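Local coordinates for protein PfEMP1 variant 1 of strain MC (Plasmodium falciparum, PDB 5LGD) that probably binds a receptor on the surface of host cells, this chain being one DBL-clan domain of a much longer parasite protein, at residues 10-13 with 14-17; 18-21 with 22-26. One frame throughout, in Å; residues are numbered along the deposited sequence.

Contact 1 of 2, residues 10-13 with 14-17; sequences FFWM and WVHD
Phe10 and Trp14, one helical turn apart, meet at an oblique angle, with Phe10 CZ 4.2 Å from Trp14 CD1 and the phenyl plane turned 39° from the five-membered ring. Phe10 CG lies opposite its backbone N (chi1 -179°), which carries the ring along the helix toward Trp14, whose CB lies over one phenyl face. On the next flank Phe11 and Val15 run side by side in the same direction, and Val15 CG2 sits over a face of the Phe11 ring, 4.1 Å from Phe11 CE1. Phe11 CD1 stands 3.5 Å above the plane of the Trp12 indole, over its centre. These are i to i+4 and neighbouring pairs on α-helix 7-29, a core helix of this DBL-clan domain; Phe11 and Trp12 also meet another protein chain, where Phe11 engages an aromatic side chain edge-to-face. Met13, bent at chi2 and chi3, crosses Asp17 obliquely and brings CG to 3.8 Å from Asp17 OD2. Asp17 OD1 accepts a 2.9 Å hydrogen bond from His16 ND1, close to the imidazole plane, while NE2 of that ring bonds Glu108, so both nitrogens are engaged and the ring's rotation is fixed. Trp14 NE1 is taken by Glu62 of helix 45-70.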
loop_
_atom_site.group_PDB
_atom_site.type_symbol
_atom_site.label_atom_id
_atom_site.label_comp_id
_atom_site.label_asym_id
_atom_site.label_seq_id
_atom_site.Cartn_x
_atom_site.Cartn_y
_atom_site.Cartn_z
ATOM N N PHE B 10 -20.213 8.443 20.472
ATOM C CA PHE B 10 -20.373 9.038 21.788
ATOM C C PHE B 10 -19.401 10.178 22.028
ATOM O O PHE B 10 -19.809 11.248 22.493
ATOM C CB PHE B 10 -20.269 7.978 22.898
ATOM C CG PHE B 10 -20.451 8.570 24.270
ATOM C CD1 PHE B 10 -21.718 8.775 24.790
ATOM C CD2 PHE B 10 -19.351 8.945 25.036
ATOM C CE1 PHE B 10 -21.886 9.373 26.039
ATOM C CE2 PHE B 10 -19.519 9.500 26.304
ATOM C CZ PHE B 10 -20.784 9.747 26.778
ATOM N N PHE B 11 -18.113 9.928 21.730
ATOM C CA PHE B 11 -17.010 10.880 21.872
ATOM C C PHE B 11 -17.350 12.276 21.283
ATOM O O PHE B 11 -17.211 13.292 21.968
ATOM C CB PHE B 11 -15.716 10.297 21.234
ATOM C CG PHE B 11 -14.491 11.175 21.350
ATOM C CD1 PHE B 11 -14.286 12.235 20.468
ATOM C CD2 PHE B 11 -13.568 10.975 22.370
ATOM C CE1 PHE B 11 -13.170 13.070 20.602
ATOM C CE2 PHE B 11 -12.426 11.781 22.477
ATOM C CZ PHE B 11 -12.256 12.841 21.621
ATOM N N TRP B 12 -17.800 12.311 20.027
ATOM C CA TRP B 12 -18.094 13.559 19.336
ATOM C C TRP B 12 -19.356 14.219 19.802
ATOM O O TRP B 12 -19.370 15.438 19.958
ATOM C CB TRP B 12 -18.069 13.343 17.824
ATOM C CG TRP B 12 -16.667 13.057 17.402
ATOM C CD1 TRP B 12 -16.154 11.856 17.004
ATOM C CD2 TRP B 12 -15.555 13.951 17.522
ATOM N NE1 TRP B 12 -14.804 11.973 16.783
ATOM C CE2 TRP B 12 -14.413 13.258 17.072
ATOM C CE3 TRP B 12 -15.431 15.303 17.878
ATOM C CZ2 TRP B 12 -13.163 13.856 17.003
ATOM C CZ3 TRP B 12 -14.187 15.886 17.823
ATOM C CH2 TRP B 12 -13.071 15.167 17.387
ATOM N N MET B 13 -20.361 13.424 20.143
ATOM C CA MET B 13 -21.616 13.901 20.718
ATOM C C MET B 13 -21.357 14.620 22.057
ATOM O O MET B 13 -21.951 15.663 22.306
ATOM C CB MET B 13 -22.554 12.706 20.959
ATOM C CG MET B 13 -23.980 13.118 21.254
ATOM S SD MET B 13 -24.754 12.071 22.500
ATOM C CE MET B 13 -23.622 12.302 23.911
ATOM N N TRP B 14 -20.519 14.038 22.922
ATOM C CA TRP B 14 -20.198 14.578 24.242
ATOM C C TRP B 14 -19.459 15.906 24.090
ATOM O O TRP B 14 -19.832 16.891 24.741
ATOM C CB TRP B 14 -19.396 13.570 25.080
ATOM C CG TRP B 14 -19.103 14.055 26.465
ATOM C CD1 TRP B 14 -19.781 13.731 27.605
ATOM C CD2 TRP B 14 -18.048 14.948 26.863
ATOM N NE1 TRP B 14 -19.228 14.384 28.684
ATOM C CE2 TRP B 14 -18.175 15.153 28.252
ATOM C CE3 TRP B 14 -17.010 15.605 26.177
ATOM C CZ2 TRP B 14 -17.323 16.003 28.962
ATOM C CZ3 TRP B 14 -16.168 16.448 26.890
ATOM C CH2 TRP B 14 -16.322 16.626 28.266
ATOM N N VAL B 15 -18.419 15.921 23.246
ATOM C CA VAL B 15 -17.600 17.092 22.898
ATOM C C VAL B 15 -18.521 18.219 22.373
ATOM O O VAL B 15 -18.473 19.346 22.873
ATOM C CB VAL B 15 -16.467 16.707 21.900
ATOM C CG1 VAL B 15 -15.867 17.943 21.228
ATOM C CG2 VAL B 15 -15.375 15.903 22.603
ATOM N N HIS B 16 -19.374 17.903 21.391
ATOM C CA HIS B 16 -20.321 18.848 20.829
ATOM C C HIS B 16 -21.273 19.430 21.903
ATOM O O HIS B 16 -21.404 20.655 22.025
ATOM C CB HIS B 16 -21.129 18.153 19.705
ATOM C CG HIS B 16 -22.280 18.971 19.229
ATOM N ND1 HIS B 16 -23.548 18.800 19.754
ATOM C CD2 HIS B 16 -22.316 19.956 18.309
ATOM C CE1 HIS B 16 -24.307 19.676 19.132
ATOM N NE2 HIS B 16 -23.614 20.379 18.245
ATOM N N ASP B 17 -21.958 18.547 22.649
ATOM C CA ASP B 17 -22.902 18.952 23.698
ATOM C C ASP B 17 -22.222 19.731 24.846
ATOM O O ASP B 17 -22.844 20.634 25.393
ATOM C CB ASP B 17 -23.651 17.722 24.258
ATOM C CG ASP B 17 -24.498 16.962 23.248
ATOM O OD1 ASP B 17 -24.579 17.403 22.070
ATOM O OD2 ASP B 17 -25.049 15.922 23.616
#

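Contact 2 of 2, residues 18-21 with 22-26; sequences MLID and SIKWR
With chi1 at -71°, Ile20 places CG2 opposite its backbone N and CG1 beside it, so that its two branches serve different neighbours further along the helix: CG2 the i+4 residue Lys24, and the CG1-CD1 arm the i+3 residue Ile23. All three lie on α-helix 7-29 of the helical DBL-clan domain, the isoleucines buried and Lys24 at the surface. Ile23, extended at chi2 (156°), brings its CD1 to 4.0 Å from Ile20 CD1, the two chains crossing at a slant; the same Ile23 CD1 approaches Leu19 O. Arg111 of helix 106-118 packs against both isoleucines. Lys24 bends at chi3 and chi4 and folds back along the turn, its CD 3.8 Å and its NZ 3.6 Å from Ile20 CG2, so an apolar methyl lies beside the ammonium group. Asp21 OD1 is 5.9 Å from Lys24 NZ, too far for a salt bridge, although the opposite charges would probably attract each other.

On the far end of the segment, Arg26 reaches back to donate from NH1 to Ser22 O at 3.0 Å, arriving above the carbonyl plane, while its NH2 forms a salt bridge with Glu152. Ser22 OG bonds the other oxygen of that carboxylate, so Glu152 links the two residues and ties this turn to helix 144-162. The Trp25 side chain lies among Phe52, Trp55 and His29, and its CD1 comes within 3.2 Å of Asp21 O.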
loop_
_atom_site.group_PDB
_atom_site.type_symbol
_atom_site.label_atom_id
_atom_site.label_comp_id
_atom_site.label_asym_id
_atom_site.label_seq_id
_atom_site.Cartn_x
_atom_site.Cartn_y
_atom_site.Cartn_z
ATOM N N MET B 18 -20.952 19.423 25.193
ATOM C CA MET B 18 -20.331 20.202 26.256
ATOM C C MET B 18 -20.014 21.635 25.748
ATOM O O MET B 18 -20.291 22.607 26.468
ATOM C CB MET B 18 -19.164 19.463 26.952
ATOM C CG MET B 18 -17.791 19.779 26.436
ATOM S SD MET B 18 -17.144 21.257 27.242
ATOM C CE MET B 18 -15.588 21.289 26.531
ATOM N N LEU B 19 -19.578 21.766 24.483
ATOM C CA LEU B 19 -19.266 23.064 23.862
ATOM C C LEU B 19 -20.494 23.933 23.759
ATOM O O LEU B 19 -20.425 25.145 24.016
ATOM C CB LEU B 19 -18.623 22.863 22.482
ATOM C CG LEU B 19 -17.197 22.240 22.509
ATOM C CD1 LEU B 19 -16.679 21.994 21.103
ATOM C CD2 LEU B 19 -16.231 23.124 23.237
ATOM N N ILE B 20 -21.634 23.278 23.475
ATOM C CA ILE B 20 -22.950 23.876 23.345
ATOM C C ILE B 20 -23.447 24.315 24.717
ATOM O O ILE B 20 -23.943 25.423 24.854
ATOM C CB ILE B 20 -23.927 22.948 22.537
ATOM C CG1 ILE B 20 -23.559 22.895 21.012
ATOM C CG2 ILE B 20 -25.391 23.357 22.674
ATOM C CD1 ILE B 20 -23.167 24.142 20.353
ATOM N N ASP B 21 -23.281 23.483 25.722
ATOM C CA ASP B 21 -23.654 23.795 27.102
ATOM C C ASP B 21 -22.838 24.979 27.614
ATOM O O ASP B 21 -23.395 25.904 28.200
ATOM C CB ASP B 21 -23.490 22.567 27.991
ATOM C CG ASP B 21 -24.487 21.442 27.794
ATOM O OD1 ASP B 21 -25.551 21.689 27.203
ATOM O OD2 ASP B 21 -24.223 20.327 28.284
ATOM N N SER B 22 -21.542 25.016 27.298
ATOM C CA SER B 22 -20.669 26.132 27.676
ATOM C C SER B 22 -21.234 27.469 27.108
ATOM O O SER B 22 -21.350 28.449 27.845
ATOM C CB SER B 22 -19.234 25.860 27.228
ATOM O OG SER B 22 -18.334 26.815 27.763
ATOM N N ILE B 23 -21.702 27.455 25.859
ATOM C CA ILE B 23 -22.332 28.618 25.209
ATOM C C ILE B 23 -23.683 28.944 25.848
ATOM O O ILE B 23 -24.015 30.119 26.011
ATOM C CB ILE B 23 -22.513 28.383 23.676
ATOM C CG1 ILE B 23 -21.165 28.227 22.935
ATOM C CG2 ILE B 23 -23.405 29.455 23.035
ATOM C CD1 ILE B 23 -21.313 27.434 21.600
ATOM N N LYS B 24 -24.488 27.901 26.132
ATOM C CA LYS B 24 -25.833 28.059 26.716
ATOM C C LYS B 24 -25.793 28.668 28.119
ATOM O O LYS B 24 -26.798 29.229 28.538
ATOM C CB LYS B 24 -26.607 26.732 26.712
ATOM C CG LYS B 24 -27.236 26.386 25.376
ATOM C CD LYS B 24 -27.556 24.898 25.339
ATOM C CE LYS B 24 -28.854 24.597 24.634
ATOM N NZ LYS B 24 -28.714 24.631 23.153
ATOM N N TRP B 25 -24.629 28.574 28.833
ATOM C CA TRP B 25 -24.465 29.200 30.148
ATOM C C TRP B 25 -24.509 30.711 30.002
ATOM O O TRP B 25 -25.133 31.379 30.811
ATOM C CB TRP B 25 -23.177 28.749 30.840
ATOM C CG TRP B 25 -23.359 27.475 31.601
ATOM C CD1 TRP B 25 -22.837 26.251 31.287
ATOM C CD2 TRP B 25 -24.129 27.289 32.801
ATOM N NE1 TRP B 25 -23.222 25.317 32.225
ATOM C CE2 TRP B 25 -24.036 25.925 33.154
ATOM C CE3 TRP B 25 -24.911 28.142 33.599
ATOM C CZ2 TRP B 25 -24.654 25.403 34.305
ATOM C CZ3 TRP B 25 -25.527 27.625 34.730
ATOM C CH2 TRP B 25 -25.428 26.264 35.054
ATOM N N ARG B 26 -23.931 31.226 28.913
ATOM C CA ARG B 26 -23.943 32.647 28.594
ATOM C C ARG B 26 -25.261 33.067 27.986
ATOM O O ARG B 26 -25.781 34.104 28.377
ATOM C CB ARG B 26 -22.753 33.038 27.715
ATOM C CG ARG B 26 -21.423 33.076 28.490
ATOM C CD ARG B 26 -20.778 31.700 28.622
ATOM N NE ARG B 26 -19.426 31.792 29.157
ATOM C CZ ARG B 26 -18.720 30.763 29.592
ATOM N NH1 ARG B 26 -19.251 29.543 29.611
ATOM N NH2 ARG B 26 -17.490 30.947 30.053
#

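In the fold
From the N terminus, the chain enters helix 7-29 and passes first through contact 1 and then, without a break, through contact 2. Neither closes a loop: each joins successive turns of the same helix, and the two adjoin end to end, neither nesting nor crossing, with centres 13 Å apart. Their outward links differ. The turns at 10-17 face helices 82-90 and 92-103 on one side and helix 45-70 on another. The turns at 18-26 lie between helices 106-118, 144-162 and 45-70. Helix 45-70 thus runs alongside both contacts, and helix 106-118 reaches both through Glu108 near its start, which also packs on Ile20.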